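Local coordinates for methylmalonyl-CoA carboxyltransferase 5S subunit (Propionibacterium freudenreichii subsp. shermanii, PDB 1RQB), which catalyses the transfer of a carboxyl group from the biotin of the 1.3S subunit to pyruvate, forming oxaloacetate, with the help of a cobalt ion, at residues Leu440-Asn444 against Pro461-Arg467; Gln433-Ala437 against Val450-Ala454; Leu200-Gln204 against Glu235-Met239; Ser229-Val233 against Leu308-Phe314. One frame throughout, in Å; residues are numbered along the deposited sequence.

In the fold
The contacts form two clusters on opposite sides of the chain's centre, 41 to 46 Å apart between centres. Contacts 3 and 4 come first, with alternating segments and centres 12 Å apart. Contact 3 joins the loop after TIM-barrel strand 191-193 to helix 234-243, contact 4 the loop after strand 223-225 to 308-314. The Leu201 and Thr230 side chains lie about 12 and 9 Å from the cobalt ion, and both contacts touch the second subunit. Contacts 1 and 2, also interleaved, centres 11 Å apart, lie in the conserved carboxylase domain, where helices 430-437, 447-455 and 460-466 pack together; Phe443 and Leu440 rest on Val450 and Tyr453. This cluster is remote from the metal.

Contact 1. Residues Leu440-Asn444 against Pro461-Arg467; sequences LKGFN and PVFFEHR
Phe464 holds CG opposite its own carbonyl carbon (chi1 -72°), and Leu440 is turned about its first bond in the same sense, which brings its CD1 to within 3.9 Å of Phe464 CD1. The contact sets a type II beta turn, Leu440 to Phe443, against helix 460-466 in the conserved carboxylase domain. Leu440 CD1 also reaches Pro461 CG at 3.9 Å, one helical turn earlier, so the leucine spans both residues. Beyond it, Phe443 lies alongside Phe464 and points the same way, with CE1 of Phe464 at the rim of the Phe443 ring, 4.1 Å from CD2. Gly442 occupies the third position of the turn, with a positive phi, and its CA approaches Phe464 O at 3.4 Å in a CA-H...O contact; a CB would collide with that oxygen. A water bridges the two backbones, donating to Lys441 O and Pro461 O. Arg467 closes the far end. Its NH1 forms salt bridges with Asp449 and Asp82, which should hold the guanidinium steady while NH2 donates to Gly442 O at 3.0 Å. The acceptor lies in the guanidinium plane, but the donor stands 39° above the carbonyl plane. Asn444, whose OD1 is hydrogen-bonded to Thr446, turns its amide almost parallel to the guanidinium (12°), with ND2 3.6 Å from Arg467 NH1, a contact of two donors and not a hydrogen bond.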
loop_
_atom_site.group_PDB
_atom_site.type_symbol
_atom_site.label_atom_id
_atom_site.label_comp_id
_atom_site.label_asym_id
_atom_site.label_seq_id
_atom_site.Cartn_x
_atom_site.Cartn_y
_atom_site.Cartn_z
ATOM N N LEU A 440 -20.253 26.129 34.693
ATOM C CA LEU A 440 -19.516 24.869 34.874
ATOM C C LEU A 440 -18.192 25.101 35.604
ATOM O O LEU A 440 -17.435 26.016 35.283
ATOM C CB LEU A 440 -19.231 24.225 33.513
ATOM C CG LEU A 440 -20.456 23.921 32.646
ATOM C CD1 LEU A 440 -20.006 23.380 31.300
ATOM C CD2 LEU A 440 -21.350 22.910 33.357
ATOM N N LYS A 441 -17.911 24.253 36.585
ATOM C CA LYS A 441 -16.644 24.343 37.326
ATOM C C LYS A 441 -15.495 24.121 36.339
ATOM O O LYS A 441 -15.531 23.189 35.538
ATOM C CB LYS A 441 -16.604 23.268 38.415
ATOM C CG LYS A 441 -15.307 23.230 39.208
ATOM C CD LYS A 441 -15.311 22.090 40.213
ATOM C CE LYS A 441 -13.992 22.021 40.974
ATOM N NZ LYS A 441 -13.918 20.826 41.863
ATOM N N GLY A 442 -14.480 24.980 36.390
ATOM C CA GLY A 442 -13.356 24.846 35.481
ATOM C C GLY A 442 -13.391 25.794 34.289
ATOM O O GLY A 442 -12.358 26.050 33.672
ATOM N N PHE A 443 -14.574 26.304 33.954
ATOM C CA PHE A 443 -14.737 27.246 32.837
ATOM C C PHE A 443 -13.733 28.392 32.999
ATOM O O PHE A 443 -13.657 29.007 34.060
ATOM C CB PHE A 443 -16.181 27.768 32.831
ATOM C CG PHE A 443 -16.448 28.820 31.799
ATOM C CD1 PHE A 443 -16.636 30.144 32.178
ATOM C CD2 PHE A 443 -16.519 28.491 30.449
ATOM C CE1 PHE A 443 -16.891 31.132 31.230
ATOM C CE2 PHE A 443 -16.771 29.470 29.488
ATOM C CZ PHE A 443 -16.958 30.796 29.879
ATOM N N ASN A 444 -12.970 28.698 31.944
ATOM C CA ASN A 444 -11.940 29.739 32.061
ATOM C C ASN A 444 -12.390 31.088 31.493
ATOM O O ASN A 444 -11.568 31.986 31.318
ATOM C CB ASN A 444 -10.618 29.290 31.407
ATOM C CG ASN A 444 -10.722 29.101 29.901
ATOM O OD1 ASN A 444 -11.628 29.622 29.253
ATOM N ND2 ASN A 444 -9.766 28.361 29.332
ATOM N N PRO A 461 -18.503 19.579 30.534
ATOM C CA PRO A 461 -18.477 19.582 32.005
ATOM C C PRO A 461 -17.339 18.767 32.625
ATOM O O PRO A 461 -16.620 19.248 33.500
ATOM C CB PRO A 461 -19.847 19.016 32.376
ATOM C CG PRO A 461 -20.717 19.515 31.259
ATOM C CD PRO A 461 -19.848 19.241 30.040
ATOM N N VAL A 462 -17.189 17.528 32.172
ATOM C CA VAL A 462 -16.144 16.642 32.704
ATOM C C VAL A 462 -14.761 17.183 32.333
ATOM O O VAL A 462 -13.850 17.213 33.160
ATOM C CB VAL A 462 -16.292 15.213 32.149
ATOM C CG1 VAL A 462 -15.092 14.359 32.564
ATOM C CG2 VAL A 462 -17.572 14.589 32.677
ATOM N N PHE A 463 -14.604 17.630 31.096
ATOM C CA PHE A 463 -13.299 18.141 30.651
ATOM C C PHE A 463 -12.868 19.351 31.485
ATOM O O PHE A 463 -11.738 19.406 31.969
ATOM C CB PHE A 463 -13.342 18.527 29.168
ATOM C CG PHE A 463 -12.096 19.211 28.694
ATOM C CD1 PHE A 463 -10.854 18.589 28.825
ATOM C CD2 PHE A 463 -12.149 20.489 28.161
ATOM C CE1 PHE A 463 -9.687 19.237 28.432
ATOM C CE2 PHE A 463 -10.982 21.149 27.764
ATOM C CZ PHE A 463 -9.753 20.523 27.900
ATOM N N PHE A 464 -13.762 20.320 31.657
ATOM C CA PHE A 464 -13.424 21.541 32.403
ATOM C C PHE A 464 -12.985 21.206 33.830
ATOM O O PHE A 464 -12.132 21.884 34.403
ATOM C CB PHE A 464 -14.629 22.489 32.464
ATOM C CG PHE A 464 -14.952 23.172 31.157
ATOM C CD1 PHE A 464 -16.169 23.825 30.991
ATOM C CD2 PHE A 464 -14.042 23.177 30.102
ATOM C CE1 PHE A 464 -16.481 24.476 29.794
ATOM C CE2 PHE A 464 -14.341 23.826 28.901
ATOM C CZ PHE A 464 -15.564 24.476 28.747
ATOM N N GLU A 465 -13.555 20.155 34.404
ATOM C CA GLU A 465 -13.226 19.801 35.791
ATOM C C GLU A 465 -11.860 19.117 35.898
ATOM O O GLU A 465 -11.195 19.231 36.927
ATOM C CB GLU A 465 -14.290 18.866 36.366
ATOM C CG GLU A 465 -14.113 18.611 37.859
ATOM C CD GLU A 465 -14.430 17.184 38.266
ATOM O OE1 GLU A 465 -15.474 16.652 37.828
ATOM O OE2 GLU A 465 -13.636 16.599 39.035
ATOM N N HIS A 466 -11.417 18.438 34.840
ATOM C CA HIS A 466 -10.161 17.673 34.902
ATOM C C HIS A 466 -9.014 18.295 34.102
ATOM O O HIS A 466 -7.874 17.855 34.235
ATOM C CB HIS A 466 -10.411 16.264 34.366
ATOM C CG HIS A 466 -11.219 15.402 35.284
ATOM N ND1 HIS A 466 -10.738 14.952 36.494
ATOM C CD2 HIS A 466 -12.467 14.891 35.160
ATOM C CE1 HIS A 466 -11.653 14.198 37.076
ATOM N NE2 HIS A 466 -12.711 14.144 36.287
ATOM N N ARG A 467 -9.300 19.292 33.273
ATOM C CA ARG A 467 -8.280 19.902 32.406
ATOM C C ARG A 467 -6.995 20.269 33.151
ATOM O O ARG A 467 -5.906 20.148 32.593
ATOM C CB ARG A 467 -8.838 21.150 31.704
ATOM C CG ARG A 467 -7.758 21.996 31.002
ATOM C CD ARG A 467 -8.379 23.093 30.142
ATOM N NE ARG A 467 -9.336 23.910 30.883
ATOM C CZ ARG A 467 -10.222 24.714 30.307
ATOM N NH1 ARG A 467 -10.259 24.809 28.979
ATOM N NH2 ARG A 467 -11.082 25.407 31.051
HETATM O O HOH W 1 -17.259 21.442 34.831
#

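Contact 2. Residues Gln433-Ala437 against Val450-Ala454; sequences QSKEA and VLTYA
Near-orthogonal packing of helices 430-437 and 447-455 in the conserved carboxylase domain brings Tyr453 against Gln433, Glu436 and Ala437; the local axes pass 9.0 Å apart at 96°. Val450 and Tyr453, one turn apart on the second helix, supply most of its packing surface. Val450 CG1 lies 3.7 Å from Ser434 OG, whose polar partner is Trp430 O. Ala437 CB touches Tyr453 CB at 3.9 Å, while its backbone N sits over one face of the ring, toward the rim. With CG opposite the backbone N (chi1 176°), Tyr453 sends its ring across the first helix to Glu436, and OH donates to Glu436 OE1 over 2.6 Å. Gln433 bends at chi2 to bring OE1 within 3.4 Å of Tyr453 CD2. The same oxygen accepts from a water at 2.7 Å that also donates to Tyr453 O, and NE2 is hydrogen-bonded to Glu429. Glu436 OE1 receives the phenol on its anti lone pair, pointing away from OE2, which is left to form a salt bridge with Lys432. Gripped at both oxygens, the carboxylate is probably held ionised and kept from turning.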
loop_
_atom_site.group_PDB
_atom_site.type_symbol
_atom_site.label_atom_id
_atom_site.label_comp_id
_atom_site.label_asym_id
_atom_site.label_seq_id
_atom_site.Cartn_x
_atom_site.Cartn_y
_atom_site.Cartn_z
ATOM N N GLN A 433 -25.468 30.108 25.221
ATOM C CA GLN A 433 -24.343 29.175 25.374
ATOM C C GLN A 433 -23.360 29.722 26.411
ATOM O O GLN A 433 -22.896 28.990 27.284
ATOM C CB GLN A 433 -23.604 28.988 24.041
ATOM C CG GLN A 433 -24.412 28.333 22.919
ATOM C CD GLN A 433 -24.737 26.881 23.196
ATOM O OE1 GLN A 433 -24.180 26.271 24.108
ATOM N NE2 GLN A 433 -25.633 26.312 22.400
ATOM N N SER A 434 -23.049 31.008 26.296
ATOM C CA SER A 434 -22.101 31.671 27.203
ATOM C C SER A 434 -22.558 31.581 28.660
ATOM O O SER A 434 -21.751 31.305 29.547
ATOM C CB SER A 434 -21.940 33.145 26.835
ATOM O OG SER A 434 -21.303 33.290 25.583
ATOM N N LYS A 435 -23.844 31.802 28.915
ATOM C CA LYS A 435 -24.340 31.795 30.299
ATOM C C LYS A 435 -24.259 30.386 30.888
ATOM O O LYS A 435 -23.799 30.205 32.014
ATOM C CB LYS A 435 -25.784 32.294 30.359
ATOM C CG LYS A 435 -26.024 33.525 29.512
ATOM C CD LYS A 435 -24.977 34.609 29.727
ATOM C CE LYS A 435 -25.187 35.745 28.731
ATOM N NZ LYS A 435 -23.922 36.468 28.407
ATOM N N GLU A 436 -24.713 29.395 30.128
ATOM C CA GLU A 436 -24.686 28.000 30.592
ATOM C C GLU A 436 -23.247 27.528 30.810
ATOM O O GLU A 436 -22.957 26.822 31.775
ATOM C CB GLU A 436 -25.383 27.083 29.584
ATOM C CG GLU A 436 -26.882 27.331 29.454
ATOM C CD GLU A 436 -27.531 26.450 28.405
ATOM O OE1 GLU A 436 -27.082 25.296 28.238
ATOM O OE2 GLU A 436 -28.498 26.904 27.756
ATOM N N ALA A 437 -22.343 27.914 29.921
ATOM C CA ALA A 437 -20.942 27.485 30.053
ATOM C C ALA A 437 -20.328 28.081 31.321
ATOM O O ALA A 437 -19.578 27.413 32.032
ATOM C CB ALA A 437 -20.143 27.924 28.845
ATOM N N VAL A 450 -16.405 28.618 25.636
ATOM C CA VAL A 450 -17.840 28.633 25.315
ATOM C C VAL A 450 -18.059 27.783 24.061
ATOM O O VAL A 450 -19.037 27.046 23.953
ATOM C CB VAL A 450 -18.357 30.082 25.068
ATOM C CG1 VAL A 450 -19.829 30.060 24.656
ATOM C CG2 VAL A 450 -18.184 30.922 26.345
ATOM N N LEU A 451 -17.127 27.872 23.116
ATOM C CA LEU A 451 -17.226 27.070 21.888
ATOM C C LEU A 451 -17.140 25.586 22.248
ATOM O O LEU A 451 -17.887 24.761 21.724
ATOM C CB LEU A 451 -16.106 27.451 20.910
ATOM C CG LEU A 451 -16.314 28.821 20.272
ATOM C CD1 LEU A 451 -15.039 29.319 19.627
ATOM C CD2 LEU A 451 -17.443 28.727 19.243
ATOM N N THR A 452 -16.238 25.239 23.162
ATOM C CA THR A 452 -16.119 23.825 23.545
ATOM C C THR A 452 -17.458 23.339 24.102
ATOM O O THR A 452 -17.906 22.233 23.800
ATOM C CB THR A 452 -15.005 23.611 24.592
ATOM O OG1 THR A 452 -13.741 23.899 23.991
ATOM C CG2 THR A 452 -14.990 22.160 25.088
ATOM N N TYR A 453 -18.105 24.175 24.904
ATOM C CA TYR A 453 -19.399 23.806 25.493
ATOM C C TYR A 453 -20.476 23.721 24.409
ATOM O O TYR A 453 -21.308 22.815 24.418
ATOM C CB TYR A 453 -19.824 24.833 26.545
ATOM C CG TYR A 453 -21.189 24.558 27.104
ATOM C CD1 TYR A 453 -21.407 23.484 27.963
ATOM C CD2 TYR A 453 -22.289 25.337 26.722
ATOM C CE1 TYR A 453 -22.693 23.178 28.429
ATOM C CE2 TYR A 453 -23.578 25.043 27.184
ATOM C CZ TYR A 453 -23.768 23.962 28.034
ATOM O OH TYR A 453 -25.034 23.653 28.477
ATOM N N ALA A 454 -20.470 24.656 23.467
ATOM C CA ALA A 454 -21.484 24.649 22.403
ATOM C C ALA A 454 -21.320 23.426 21.497
ATOM O O ALA A 454 -22.302 22.847 21.032
ATOM C CB ALA A 454 -21.372 25.937 21.568
HETATM O O HOH W 2 -25.005 22.938 21.740
HETATM O O HOH W 3 -24.252 23.590 24.399
#

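Contact 3. Residues Leu200-Gln204 against Glu235-Met239; sequences LLKPQ and EVSLM
Ser237 makes the polar link across this contact, and each atom of its short side chain meets the segment opposite. CB stands 3.5 Å from Leu201 O. From there OG, set beside its own backbone N by chi1 -61°, donates to that same carbonyl oxygen over 2.7 Å. The hydroxyl arrives tilted 34° from the carbonyl plane. OG also lies over the Lys202-Pro203 peptide, 3.1 Å from Lys202 C and 3.1 Å from Pro203 N, a tertiary amide nitrogen with no hydrogen to share, so the approach is contact and not a hydrogen bond. Pro203 CD lies 3.5 Å from the same OG. Val233 O, four residues back and just before the helix begins, makes at most a weak bond with this OG, whose one proton goes mainly to Leu201 O. The main chains come correspondingly close: the CA atoms of Pro203 and Ser237 are 3.9 Å apart. With an alanine at Ser237, the buried Leu201 carbonyl would probably be left without its hydroxyl partner and a small gap opened beside the Lys202-Pro203 peptide. Next to the serine, Pro203 CG packs on Val236 CG1 at 3.6 Å. Lys202, at the N-cap position of helix 203-217, points the other way, and its NZ forms salt bridges with Glu270 and Glu273 of the second subunit. Leu201 packs on Leu225 of strand 223-225 and on Cys227. A loop leaving one strand is thus pinned, at the start of its helix, to the helix of the next beta-alpha unit, as neighbouring units meet in a TIM barrel.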
loop_
_atom_site.group_PDB
_atom_site.type_symbol
_atom_site.label_atom_id
_atom_site.label_comp_id
_atom_site.label_asym_id
_atom_site.label_seq_id
_atom_site.Cartn_x
_atom_site.Cartn_y
_atom_site.Cartn_z
ATOM N N LEU A 200 -12.620 5.982 -3.345
ATOM C CA LEU A 200 -13.417 5.502 -4.483
ATOM C C LEU A 200 -12.935 6.097 -5.807
ATOM O O LEU A 200 -13.344 5.640 -6.871
ATOM C CB LEU A 200 -14.870 5.917 -4.292
ATOM C CG LEU A 200 -15.698 5.117 -3.299
ATOM C CD1 LEU A 200 -17.002 5.858 -3.026
ATOM C CD2 LEU A 200 -15.954 3.742 -3.874
ATOM N N LEU A 201 -12.078 7.110 -5.744
ATOM C CA LEU A 201 -11.633 7.794 -6.968
ATOM C C LEU A 201 -10.615 6.955 -7.742
ATOM O O LEU A 201 -9.478 6.769 -7.311
ATOM C CB LEU A 201 -11.027 9.161 -6.621
ATOM C CG LEU A 201 -10.637 10.021 -7.829
ATOM C CD1 LEU A 201 -11.894 10.476 -8.587
ATOM C CD2 LEU A 201 -9.866 11.250 -7.333
ATOM N N LYS A 202 -11.040 6.457 -8.899
ATOM C CA LYS A 202 -10.152 5.660 -9.757
ATOM C C LYS A 202 -9.354 6.609 -10.653
ATOM O O LYS A 202 -9.685 7.787 -10.774
ATOM C CB LYS A 202 -10.954 4.651 -10.589
ATOM C CG LYS A 202 -11.580 3.527 -9.740
ATOM C CD LYS A 202 -12.295 2.519 -10.621
ATOM C CE LYS A 202 -12.806 1.326 -9.820
ATOM N NZ LYS A 202 -13.217 0.219 -10.735
ATOM N N PRO A 203 -8.288 6.099 -11.285
ATOM C CA PRO A 203 -7.427 6.896 -12.162
ATOM C C PRO A 203 -8.078 7.690 -13.297
ATOM O O PRO A 203 -7.809 8.880 -13.446
ATOM C CB PRO A 203 -6.436 5.867 -12.698
ATOM C CG PRO A 203 -6.307 4.915 -11.556
ATOM C CD PRO A 203 -7.755 4.736 -11.132
ATOM N N GLN A 204 -8.937 7.062 -14.097
ATOM C CA GLN A 204 -9.510 7.800 -15.233
ATOM C C GLN A 204 -10.441 8.911 -14.741
ATOM O O GLN A 204 -10.420 10.023 -15.266
ATOM C CB GLN A 204 -10.252 6.867 -16.194
ATOM C CG GLN A 204 -10.569 7.566 -17.514
ATOM C CD GLN A 204 -9.299 7.966 -18.246
ATOM O OE1 GLN A 204 -8.450 7.121 -18.529
ATOM N NE2 GLN A 204 -9.157 9.258 -18.548
ATOM N N GLU A 235 -3.081 5.717 -5.396
ATOM C CA GLU A 235 -1.796 6.369 -5.693
ATOM C C GLU A 235 -1.692 6.532 -7.210
ATOM O O GLU A 235 -1.097 7.479 -7.722
ATOM C CB GLU A 235 -0.604 5.581 -5.152
ATOM C CG GLU A 235 0.701 6.356 -5.333
ATOM C CD GLU A 235 1.848 5.769 -4.538
ATOM O OE1 GLU A 235 1.779 5.779 -3.294
ATOM O OE2 GLU A 235 2.819 5.295 -5.154
ATOM N N VAL A 236 -2.296 5.608 -7.944
ATOM C CA VAL A 236 -2.282 5.743 -9.408
ATOM C C VAL A 236 -3.193 6.917 -9.780
ATOM O O VAL A 236 -2.928 7.638 -10.739
ATOM C CB VAL A 236 -2.772 4.465 -10.081
ATOM C CG1 VAL A 236 -2.708 4.625 -11.607
ATOM C CG2 VAL A 236 -1.886 3.296 -9.641
ATOM N N SER A 237 -4.258 7.116 -9.002
ATOM C CA SER A 237 -5.176 8.242 -9.235
ATOM C C SER A 237 -4.425 9.556 -9.011
ATOM O O SER A 237 -4.632 10.523 -9.743
ATOM C CB SER A 237 -6.394 8.153 -8.302
ATOM O OG SER A 237 -7.115 6.948 -8.556
ATOM N N LEU A 238 -3.566 9.609 -7.993
ATOM C CA LEU A 238 -2.769 10.820 -7.744
ATOM C C LEU A 238 -1.892 11.116 -8.964
ATOM O O LEU A 238 -1.770 12.263 -9.389
ATOM C CB LEU A 238 -1.868 10.640 -6.521
ATOM C CG LEU A 238 -2.377 11.178 -5.183
ATOM C CD1 LEU A 238 -3.719 10.603 -4.861
ATOM C CD2 LEU A 238 -1.369 10.859 -4.087
HETATM N N MSE A 239 -1.271 10.084 -9.527
HETATM C CA MSE A 239 -0.410 10.286 -10.704
HETATM C C MSE A 239 -1.251 10.835 -11.860
HETATM O O MSE A 239 -0.835 11.767 -12.546
HETATM C CB MSE A 239 0.249 8.972 -11.137
HETATM C CG MSE A 239 1.149 9.107 -12.372
HETATM SE SE MSE A 239 2.795 10.143 -12.019
HETATM C CE MSE A 239 2.313 11.790 -12.849
#

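Contact 4. Residues Ser229-Val233 against Leu308-Phe314; sequences STTGV and LVDTSIF
The ring of Phe314 meets Thr231 and Val233 obliquely: its CE1 lies 3.7 Å from Thr231 CB and 4.1 Å from Val233 CG1, while Lys202 is its cation-pi partner. The carboxylate of Asp310, the other flat group, is approached from a single face. Ser312 OG donates to OD1 at 2.8 Å on the syn side, and Ser312 N, 43° out of the carboxylate plane, donates to the same oxygen, closing an Asx turn at Asp310. Thr231 carries most of the contact from the other segment. Its chi1 of 56° places OG1 between the backbone N and the carbonyl carbon, from where it bonds to Ala199 O, and frees CG2 to touch Asp310 O at 3.4 Å and Ile313 CG2 at 3.7 Å. Replacing Thr231 with an alanine removes both branches and would probably leave Ala199 O without its hydroxyl and open a gap beside Ile313. Ser229 to Gly232 form a type I beta turn in the TIM-barrel loop that follows strand 223-225, the loop that supplies the cobalt ligands His226 and His228; the Thr230 side chain is about 4 Å from that of His228. The turn is tied to the 308-314 segment by Asp310 N, which donates to Thr230 O over 2.9 Å, in the carbonyl plane and nearly straight (162°). Thr231 O accepts from Ser267 OG of the second subunit. At the other end a water donates both to Ser229 O, at 2.8 Å, and to Leu308 O.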
loop_
_atom_site.group_PDB
_atom_site.type_symbol
_atom_site.label_atom_id
_atom_site.label_comp_id
_atom_site.label_asym_id
_atom_site.label_seq_id
_atom_site.Cartn_x
_atom_site.Cartn_y
_atom_site.Cartn_z
ATOM N N SER A 229 -6.237 5.532 1.023
ATOM C CA SER A 229 -5.660 4.423 0.248
ATOM C C SER A 229 -6.377 3.102 0.531
ATOM O O SER A 229 -5.871 2.031 0.196
ATOM C CB SER A 229 -4.184 4.273 0.620
ATOM O OG SER A 229 -4.049 4.216 2.044
ATOM N N THR A 230 -7.562 3.188 1.115
ATOM C CA THR A 230 -8.365 2.033 1.544
ATOM C C THR A 230 -8.562 0.954 0.474
ATOM O O THR A 230 -8.533 -0.235 0.790
ATOM C CB THR A 230 -9.731 2.516 2.038
ATOM O OG1 THR A 230 -9.536 3.705 2.819
ATOM C CG2 THR A 230 -10.397 1.439 2.910
ATOM N N THR A 231 -8.784 1.340 -0.776
ATOM C CA THR A 231 -9.030 0.377 -1.861
ATOM C C THR A 231 -7.743 0.032 -2.614
ATOM O O THR A 231 -7.756 -0.817 -3.503
ATOM C CB THR A 231 -9.973 0.958 -2.895
ATOM O OG1 THR A 231 -9.412 2.191 -3.373
ATOM C CG2 THR A 231 -11.342 1.194 -2.286
ATOM N N GLY A 232 -6.657 0.727 -2.307
ATOM C CA GLY A 232 -5.393 0.457 -2.976
ATOM C C GLY A 232 -5.218 0.971 -4.398
ATOM O O GLY A 232 -4.212 0.641 -5.024
ATOM N N VAL A 233 -6.134 1.793 -4.917
ATOM C CA VAL A 233 -6.006 2.249 -6.310
ATOM C C VAL A 233 -5.644 3.734 -6.410
ATOM O O VAL A 233 -5.282 4.206 -7.486
ATOM C CB VAL A 233 -7.359 2.099 -7.110
ATOM C CG1 VAL A 233 -8.006 0.725 -6.852
ATOM C CG2 VAL A 233 -8.352 3.203 -6.703
ATOM N N LEU A 308 -5.647 -3.926 5.273
ATOM C CA LEU A 308 -4.818 -2.975 4.517
ATOM C C LEU A 308 -5.492 -2.571 3.205
ATOM O O LEU A 308 -5.401 -1.421 2.779
ATOM C CB LEU A 308 -3.445 -3.570 4.196
ATOM C CG LEU A 308 -2.353 -3.429 5.255
ATOM C CD1 LEU A 308 -1.031 -3.914 4.672
ATOM C CD2 LEU A 308 -2.237 -1.960 5.686
ATOM N N VAL A 309 -6.153 -3.516 2.552
ATOM C CA VAL A 309 -6.786 -3.216 1.259
ATOM C C VAL A 309 -8.168 -3.864 1.195
ATOM O O VAL A 309 -8.320 -5.051 1.478
ATOM C CB VAL A 309 -5.956 -3.788 0.082
ATOM C CG1 VAL A 309 -6.635 -3.449 -1.267
ATOM C CG2 VAL A 309 -4.556 -3.248 0.127
ATOM N N ASP A 310 -9.162 -3.076 0.800
ATOM C CA ASP A 310 -10.540 -3.568 0.663
ATOM C C ASP A 310 -11.163 -2.898 -0.564
ATOM O O ASP A 310 -11.378 -1.687 -0.560
ATOM C CB ASP A 310 -11.344 -3.219 1.921
ATOM C CG ASP A 310 -12.732 -3.846 1.922
ATOM O OD1 ASP A 310 -13.066 -4.572 0.952
ATOM O OD2 ASP A 310 -13.485 -3.611 2.897
ATOM N N THR A 311 -11.442 -3.678 -1.612
ATOM C CA THR A 311 -12.019 -3.132 -2.851
ATOM C C THR A 311 -13.500 -3.502 -2.973
ATOM O O THR A 311 -14.128 -3.213 -3.991
ATOM C CB THR A 311 -11.343 -3.719 -4.115
ATOM O OG1 THR A 311 -11.495 -5.139 -4.094
ATOM C CG2 THR A 311 -9.840 -3.360 -4.189
ATOM N N SER A 312 -14.079 -4.119 -1.951
ATOM C CA SER A 312 -15.473 -4.573 -2.063
ATOM C C SER A 312 -16.437 -3.403 -2.274
ATOM O O SER A 312 -17.500 -3.567 -2.872
ATOM C CB SER A 312 -15.871 -5.379 -0.821
ATOM O OG SER A 312 -15.768 -4.588 0.348
ATOM N N ILE A 313 -16.058 -2.220 -1.813
ATOM C CA ILE A 313 -16.927 -1.040 -1.930
ATOM C C ILE A 313 -17.258 -0.731 -3.393
ATOM O O ILE A 313 -18.316 -0.176 -3.684
ATOM C CB ILE A 313 -16.266 0.192 -1.285
ATOM C CG1 ILE A 313 -17.271 1.353 -1.237
ATOM C CG2 ILE A 313 -15.017 0.592 -2.088
ATOM C CD1 ILE A 313 -16.733 2.628 -0.566
ATOM N N PHE A 314 -16.383 -1.095 -4.330
ATOM C CA PHE A 314 -16.644 -0.793 -5.746
ATOM C C PHE A 314 -17.882 -1.540 -6.243
ATOM O O PHE A 314 -18.487 -1.158 -7.245
ATOM C CB PHE A 314 -15.430 -1.139 -6.605
ATOM C CG PHE A 314 -14.288 -0.171 -6.432
ATOM C CD1 PHE A 314 -13.010 -0.624 -6.113
ATOM C CD2 PHE A 314 -14.499 1.195 -6.586
ATOM C CE1 PHE A 314 -11.948 0.274 -5.955
ATOM C CE2 PHE A 314 -13.448 2.106 -6.427
ATOM C CZ PHE A 314 -12.174 1.646 -6.115
HETATM O O HOH W 4 -3.688 0.558 1.159
#